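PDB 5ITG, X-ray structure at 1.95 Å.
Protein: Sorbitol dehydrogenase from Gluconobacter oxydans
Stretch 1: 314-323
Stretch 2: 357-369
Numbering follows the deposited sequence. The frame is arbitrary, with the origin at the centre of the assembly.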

ATOM      1  N   TYR A 314      11.699  22.624   2.762  1.00 19.64           N
ATOM      2  CA  TYR A 314      10.304  22.344   2.457  1.00 19.42           C
ATOM      3  C   TYR A 314       9.728  21.362   3.464  1.00 19.88           C
ATOM      4  O   TYR A 314      10.317  20.316   3.733  1.00 20.38           O
ATOM      5  CB  TYR A 314      10.179  21.770   1.041  1.00 18.37           C
ATOM      6  CG  TYR A 314      10.435  22.787  -0.038  1.00 17.61           C
ATOM      7  CD1 TYR A 314       9.686  23.964  -0.101  1.00 20.06           C
ATOM      8  CD2 TYR A 314      11.422  22.574  -1.007  1.00 17.92           C
ATOM      9  CE1 TYR A 314       9.910  24.904  -1.103  1.00 20.88           C
ATOM     10  CE2 TYR A 314      11.655  23.502  -2.004  1.00 17.79           C
ATOM     11  CZ  TYR A 314      10.894  24.666  -2.047  1.00 18.56           C
ATOM     12  OH  TYR A 314      11.110  25.583  -3.038  1.00 19.14           O
ATOM     13  N   GLU A 315       8.566  21.697   4.012  1.00 20.49           N
ATOM     14  CA  GLU A 315       7.918  20.847   5.001  1.00 23.84           C
ATOM     15  C   GLU A 315       7.052  19.744   4.396  1.00 22.86           C
ATOM     16  O   GLU A 315       6.944  18.657   4.957  1.00 22.27           O
ATOM     17  CB  GLU A 315       7.050  21.695   5.933  1.00 26.85           C
ATOM     18  CG  GLU A 315       6.326  20.877   6.989  1.00 33.06           C
ATOM     19  CD  GLU A 315       5.396  21.717   7.842  1.00 39.30           C
ATOM     20  OE1 GLU A 315       5.880  22.687   8.466  1.00 42.52           O
ATOM     21  OE2 GLU A 315       4.186  21.407   7.887  1.00 39.63           O
ATOM     22  N   ASN A 316       6.423  20.022   3.261  1.00 20.91           N
ATOM     23  CA  ASN A 316       5.563  19.030   2.641  1.00 20.08           C
ATOM     24  C   ASN A 316       5.977  18.694   1.221  1.00 19.38           C
ATOM     25  O   ASN A 316       6.614  19.495   0.531  1.00 17.93           O
ATOM     26  CB  ASN A 316       4.115  19.514   2.642  1.00 23.36           C
ATOM     27  CG  ASN A 316       3.598  19.789   4.036  1.00 28.92           C
ATOM     28  OD1 ASN A 316       3.740  18.963   4.936  1.00 31.60           O
ATOM     29  ND2 ASN A 316       2.988  20.954   4.221  1.00 32.45           N
ATOM     30  N   VAL A 317       5.587  17.504   0.783  1.00 18.45           N
ATOM     31  CA  VAL A 317       5.925  17.046  -0.553  1.00 20.78           C
ATOM     32  C   VAL A 317       5.411  17.989  -1.637  1.00 20.88           C
ATOM     33  O   VAL A 317       6.130  18.284  -2.589  1.00 19.95           O
ATOM     34  CB  VAL A 317       5.360  15.628  -0.816  1.00 21.20           C
ATOM     35  CG1 VAL A 317       5.686  15.193  -2.241  1.00 21.01           C
ATOM     36  CG2 VAL A 317       5.960  14.634   0.178  1.00 20.45           C
ATOM     37  N   ASP A 318       4.178  18.463  -1.496  1.00 22.85           N
ATOM     38  CA  ASP A 318       3.608  19.338  -2.511  1.00 24.40           C
ATOM     39  C   ASP A 318       4.339  20.670  -2.642  1.00 24.18           C
ATOM     40  O   ASP A 318       4.285  21.297  -3.695  1.00 27.63           O
ATOM     41  CB  ASP A 318       2.102  19.535  -2.271  1.00 25.48           C
ATOM     42  CG  ASP A 318       1.792  20.421  -1.079  1.00 27.76           C
ATOM     43  OD1 ASP A 318       2.492  20.335  -0.051  1.00 29.88           O
ATOM     44  OD2 ASP A 318       0.819  21.197  -1.172  1.00 28.33           O
ATOM     45  N   ASP A 319       5.031  21.098  -1.588  1.00 24.21           N
ATOM     46  CA  ASP A 319       5.806  22.341  -1.646  1.00 23.61           C
ATOM     47  C   ASP A 319       7.092  22.049  -2.423  1.00 21.60           C
ATOM     48  O   ASP A 319       7.559  22.863  -3.227  1.00 18.74           O
ATOM     49  CB  ASP A 319       6.219  22.828  -0.253  1.00 26.36           C
ATOM     50  CG  ASP A 319       5.048  23.001   0.693  1.00 29.88           C
ATOM     51  OD1 ASP A 319       4.066  23.678   0.330  1.00 30.69           O
ATOM     52  OD2 ASP A 319       5.128  22.461   1.818  1.00 33.72           O
ATOM     53  N   ALA A 320       7.674  20.882  -2.166  1.00 18.06           N
ATOM     54  CA  ALA A 320       8.911  20.493  -2.830  1.00 16.31           C
ATOM     55  C   ALA A 320       8.734  20.222  -4.318  1.00 15.97           C
ATOM     56  O   ALA A 320       9.579  20.607  -5.129  1.00 14.97           O
ATOM     57  CB  ALA A 320       9.511  19.265  -2.148  1.00 15.78           C
ATOM     58  N   ILE A 321       7.630  19.576  -4.685  1.00 16.52           N
ATOM     59  CA  ILE A 321       7.395  19.247  -6.085  1.00 14.64           C
ATOM     60  C   ILE A 321       7.146  20.500  -6.931  1.00 17.46           C
ATOM     61  O   ILE A 321       7.271  20.462  -8.155  1.00 16.14           O
ATOM     62  CB  ILE A 321       6.214  18.246  -6.232  1.00 16.77           C
ATOM     63  CG1 ILE A 321       6.213  17.641  -7.637  1.00 16.38           C
ATOM     64  CG2 ILE A 321       4.882  18.936  -5.933  1.00 15.36           C
ATOM     65  CD1 ILE A 321       7.358  16.660  -7.888  1.00 14.34           C
ATOM     66  N   GLU A 322       6.813  21.606  -6.269  1.00 17.30           N
ATOM     67  CA  GLU A 322       6.565  22.879  -6.944  1.00 20.08           C
ATOM     68  C   GLU A 322       7.864  23.646  -7.165  1.00 18.99           C
ATOM     69  O   GLU A 322       7.894  24.649  -7.881  1.00 19.23           O
ATOM     70  CB  GLU A 322       5.591  23.735  -6.125  1.00 22.11           C
ATOM     71  CG  GLU A 322       4.125  23.324  -6.290  1.00 29.11           C
ATOM     72  CD  GLU A 322       3.225  23.894  -5.200  1.00 33.42           C
ATOM     73  OE1 GLU A 322       3.370  25.090  -4.866  1.00 34.62           O
ATOM     74  OE2 GLU A 322       2.369  23.142  -4.680  1.00 37.26           O
ATOM     75  N   ASP A 323       8.939  23.184  -6.538  1.00 18.33           N
ATOM     76  CA  ASP A 323      10.236  23.828  -6.709  1.00 17.38           C
ATOM     77  C   ASP A 323      10.739  23.450  -8.106  1.00 16.44           C
ATOM     78  O   ASP A 323      10.931  22.272  -8.407  1.00 16.41           O
ATOM     79  CB  ASP A 323      11.212  23.333  -5.630  1.00 17.73           C
ATOM     80  CG  ASP A 323      12.537  24.060  -5.664  1.00 18.87           C
ATOM     81  OD1 ASP A 323      13.297  23.863  -6.633  1.00 19.38           O
ATOM     82  OD2 ASP A 323      12.820  24.836  -4.721  1.00 21.64           O
ATOM     83  N   VAL A 357       3.519   9.994 -11.413  1.00 16.09           N
ATOM     84  CA  VAL A 357       4.260  10.187 -10.171  1.00 15.84           C
ATOM     85  C   VAL A 357       4.319  11.677  -9.863  1.00 16.37           C
ATOM     86  O   VAL A 357       4.002  12.103  -8.754  1.00 16.86           O
ATOM     87  CB  VAL A 357       5.690   9.596 -10.277  1.00 16.37           C
ATOM     88  CG1 VAL A 357       6.592  10.174  -9.184  1.00 15.81           C
ATOM     89  CG2 VAL A 357       5.611   8.063 -10.145  1.00 12.76           C
ATOM     90  N   ILE A 358       4.694  12.465 -10.864  1.00 15.27           N
ATOM     91  CA  ILE A 358       4.793  13.914 -10.711  1.00 17.26           C
ATOM     92  C   ILE A 358       3.445  14.532 -10.320  1.00 15.99           C
ATOM     93  O   ILE A 358       3.360  15.310  -9.373  1.00 17.15           O
ATOM     94  CB  ILE A 358       5.281  14.564 -12.020  1.00 15.86           C
ATOM     95  CG1 ILE A 358       6.650  13.996 -12.404  1.00 22.36           C
ATOM     96  CG2 ILE A 358       5.332  16.082 -11.870  1.00 17.58           C
ATOM     97  CD1 ILE A 358       7.697  14.176 -11.346  1.00 22.25           C
ATOM     98  N   SER A 359       2.397  14.174 -11.051  1.00 17.31           N
ATOM     99  CA  SER A 359       1.059  14.697 -10.788  1.00 17.71           C
ATOM    100  C   SER A 359       0.559  14.360  -9.386  1.00 17.40           C
ATOM    101  O   SER A 359      -0.023  15.205  -8.699  1.00 17.57           O
ATOM    102  CB  SER A 359       0.076  14.153 -11.827  1.00 20.38           C
ATOM    103  OG  SER A 359      -1.248  14.581 -11.533  1.00 23.53           O
ATOM    104  N   ARG A 360       0.786  13.122  -8.960  1.00 15.75           N
ATOM    105  CA  ARG A 360       0.348  12.687  -7.647  1.00 16.17           C
ATOM    106  C   ARG A 360       1.031  13.458  -6.535  1.00 17.01           C
ATOM    107  O   ARG A 360       0.380  13.852  -5.561  1.00 18.51           O
ATOM    108  CB  ARG A 360       0.592  11.187  -7.486  1.00 16.00           C
ATOM    109  CG  ARG A 360      -0.284  10.354  -8.408  1.00 16.87           C
ATOM    110  CD  ARG A 360       0.033   8.876  -8.300  1.00 17.38           C
ATOM    111  NE  ARG A 360      -0.321   8.319  -6.994  1.00 16.95           N
ATOM    112  CZ  ARG A 360       0.127   7.146  -6.550  1.00 18.65           C
ATOM    113  NH1 ARG A 360       0.944   6.420  -7.305  1.00 17.29           N
ATOM    114  NH2 ARG A 360      -0.244   6.694  -5.356  1.00 17.02           N
ATOM    115  N   PHE A 361       2.336  13.678  -6.677  1.00 16.40           N
ATOM    116  CA  PHE A 361       3.092  14.415  -5.670  1.00 16.16           C
ATOM    117  C   PHE A 361       2.576  15.857  -5.568  1.00 17.61           C
ATOM    118  O   PHE A 361       2.748  16.507  -4.540  1.00 16.60           O
ATOM    119  CB  PHE A 361       4.597  14.430  -6.008  1.00 16.57           C
ATOM    120  CG  PHE A 361       5.286  13.082  -5.874  1.00 16.04           C
ATOM    121  CD1 PHE A 361       4.647  11.998  -5.274  1.00 16.03           C
ATOM    122  CD2 PHE A 361       6.592  12.914  -6.335  1.00 19.55           C
ATOM    123  CE1 PHE A 361       5.304  10.760  -5.134  1.00 18.94           C
ATOM    124  CE2 PHE A 361       7.260  11.683  -6.201  1.00 15.92           C
ATOM    125  CZ  PHE A 361       6.614  10.608  -5.598  1.00 15.94           C
ATOM    126  N   SER A 362       1.950  16.353  -6.633  1.00 18.77           N
ATOM    127  CA  SER A 362       1.405  17.713  -6.632  1.00 21.59           C
ATOM    128  C   SER A 362      -0.006  17.800  -6.031  1.00 23.11           C
ATOM    129  O   SER A 362      -0.568  18.895  -5.931  1.00 22.30           O
ATOM    130  CB  SER A 362       1.355  18.273  -8.053  1.00 22.88           C
ATOM    131  OG  SER A 362       0.240  17.739  -8.760  1.00 23.13           O
ATOM    132  N   ASN A 363      -0.580  16.662  -5.635  1.00 22.69           N
ATOM    133  CA  ASN A 363      -1.932  16.654  -5.054  1.00 23.23           C
ATOM    134  C   ASN A 363      -1.852  17.242  -3.648  1.00 24.10           C
ATOM    135  O   ASN A 363      -1.464  16.556  -2.710  1.00 24.08           O
ATOM    136  CB  ASN A 363      -2.486  15.218  -4.983  1.00 22.72           C
ATOM    137  CG  ASN A 363      -3.998  15.175  -4.771  1.00 23.59           C
ATOM    138  OD1 ASN A 363      -4.561  16.002  -4.048  1.00 22.23           O
ATOM    139  ND2 ASN A 363      -4.659  14.198  -5.394  1.00 21.70           N
ATOM    140  N   LYS A 364      -2.215  18.512  -3.498  1.00 25.77           N
ATOM    141  CA  LYS A 364      -2.137  19.153  -2.191  1.00 29.84           C
ATOM    142  C   LYS A 364      -2.941  18.459  -1.085  1.00 31.05           C
ATOM    143  O   LYS A 364      -2.491  18.384   0.062  1.00 31.93           O
ATOM    144  CB  LYS A 364      -2.536  20.635  -2.303  1.00 30.63           C
ATOM    145  CG  LYS A 364      -1.628  21.425  -3.243  1.00 31.45           C
ATOM    146  CD  LYS A 364      -1.872  22.931  -3.161  1.00 33.99           C
ATOM    147  CE  LYS A 364      -1.296  23.538  -1.881  1.00 35.95           C
ATOM    148  NZ  LYS A 364       0.200  23.592  -1.886  1.00 34.25           N
ATOM    149  N   ALA A 365      -4.114  17.933  -1.417  1.00 32.52           N
ATOM    150  CA  ALA A 365      -4.932  17.257  -0.409  1.00 33.81           C
ATOM    151  C   ALA A 365      -4.247  16.010   0.161  1.00 34.38           C
ATOM    152  O   ALA A 365      -4.501  15.623   1.300  1.00 34.69           O
ATOM    153  CB  ALA A 365      -6.287  16.876  -1.006  1.00 34.20           C
HETATM  154  N   MSE A 366      -3.378  15.389  -0.632  1.00 35.60           N
HETATM  155  CA  MSE A 366      -2.676  14.170  -0.222  1.00 37.31           C
HETATM  156  C   MSE A 366      -1.312  14.424   0.398  1.00 37.34           C
HETATM  157  O   MSE A 366      -0.808  13.601   1.158  1.00 38.82           O
HETATM  158  CB  MSE A 366      -2.473  13.243  -1.426  1.00 36.90           C
HETATM  159  CG  MSE A 366      -3.746  12.795  -2.114  1.00 39.26           C
HETATM  160 SE   MSE A 366      -4.879  11.772  -0.945  0.74 40.18          SE
HETATM  161  CE  MSE A 366      -6.360  13.001  -0.822  1.00 37.69           C
ATOM    162  N   SER A 367      -0.715  15.558   0.054  1.00 37.72           N
ATOM    163  CA  SER A 367       0.611  15.916   0.537  1.00 36.78           C
ATOM    164  C   SER A 367       0.972  15.454   1.948  1.00 35.41           C
ATOM    165  O   SER A 367       0.256  15.697   2.914  1.00 35.45           O
ATOM    166  CB  SER A 367       0.821  17.425   0.434  1.00 37.09           C
ATOM    167  OG  SER A 367       2.176  17.742   0.692  1.00 38.55           O
ATOM    168  N   ASP A 368       2.111  14.782   2.039  1.00 33.70           N
ATOM    169  CA  ASP A 368       2.623  14.280   3.294  1.00 32.26           C
ATOM    170  C   ASP A 368       3.822  15.149   3.649  1.00 30.25           C
ATOM    171  O   ASP A 368       4.210  16.020   2.867  1.00 27.68           O
ATOM    172  CB  ASP A 368       3.037  12.814   3.126  1.00 35.24           C
ATOM    173  CG  ASP A 368       3.561  12.199   4.411  1.00 37.79           C
ATOM    174  OD1 ASP A 368       2.978  12.460   5.485  1.00 40.61           O
ATOM    175  OD2 ASP A 368       4.548  11.439   4.346  1.00 42.39           O
ATOM    176  N   GLN A 369       4.399  14.930   4.827  1.00 27.24           N
ATOM    177  CA  GLN A 369       5.558  15.704   5.242  1.00 26.11           C
ATOM    178  C   GLN A 369       6.829  15.101   4.661  1.00 23.22           C
ATOM    179  O   GLN A 369       6.978  13.883   4.595  1.00 21.52           O
ATOM    180  CB  GLN A 369       5.659  15.746   6.770  1.00 29.64           C
ATOM    181  CG  GLN A 369       4.582  16.585   7.455  1.00 32.40           C
ATOM    182  CD  GLN A 369       3.188  16.053   7.204  1.00 35.74           C
ATOM    183  OE1 GLN A 369       2.892  14.892   7.499  1.00 38.44           O
ATOM    184  NE2 GLN A 369       2.317  16.902   6.658  1.00 37.47           N
TER
HETATM  185  O   HOH W   1       1.349  21.112  -5.992  1.00 34.14           O

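How do the two backbones meet? They come closest at Asn316 and Gln369, where a single beta bridge sets the CA atoms 4.2 Å apart. Val317 N donates to Asp368 O at 2.9 Å and nearly straight, so the first turn of the short helix spends one of its free amides on the other stretch. The same Asp368 O also receives a CA-H...O contact from Asn316 CA at 3.3 Å, and Gln369 CA approaches Glu315 O at the same distance. Beside this bridge, Gln369 NE2 donates to Asn316 OD1 at 3.0 Å. Asn316, though at the N-cap position, makes no capping bond with its side chain; its backbone O accepts from the amides of Asp319 and Ala320.

What satisfies the carboxylate of Asp318? Each oxygen has its own partner. Ser367 OG donates to Asp318 OD1 at 2.7 Å, while Lys364 NZ forms a salt bridge with Asp318 OD2 at 2.6 Å. Both partners belong to the second stretch, so a buried negative charge is answered by a hydroxyl and an ammonium group.

Where else does Lys364 turn its charge? Lys364 NZ also makes a longer salt bridge, 3.6 Å, to Glu322 OE2. That oxygen is served as well by a water, which donates to Glu322 OE2 at 2.6 Å and to Ser362 O at 2.9 Å, linking the stretches through solvent.

What fills the space away from these polar groups? Val317 and Ile321 direct their CA-to-CB bonds toward the second stretch and pack against Phe361, with Val317 CG1 4.0 Å and Ile321 CG1 3.9 Å from Phe361 CB. Ile321 CD1 lies at the edge of the aromatic ring and reaches Ile358 CD1 at 4.3 Å. These apolar side chains offer nothing to donate or accept, so they need no polar partners.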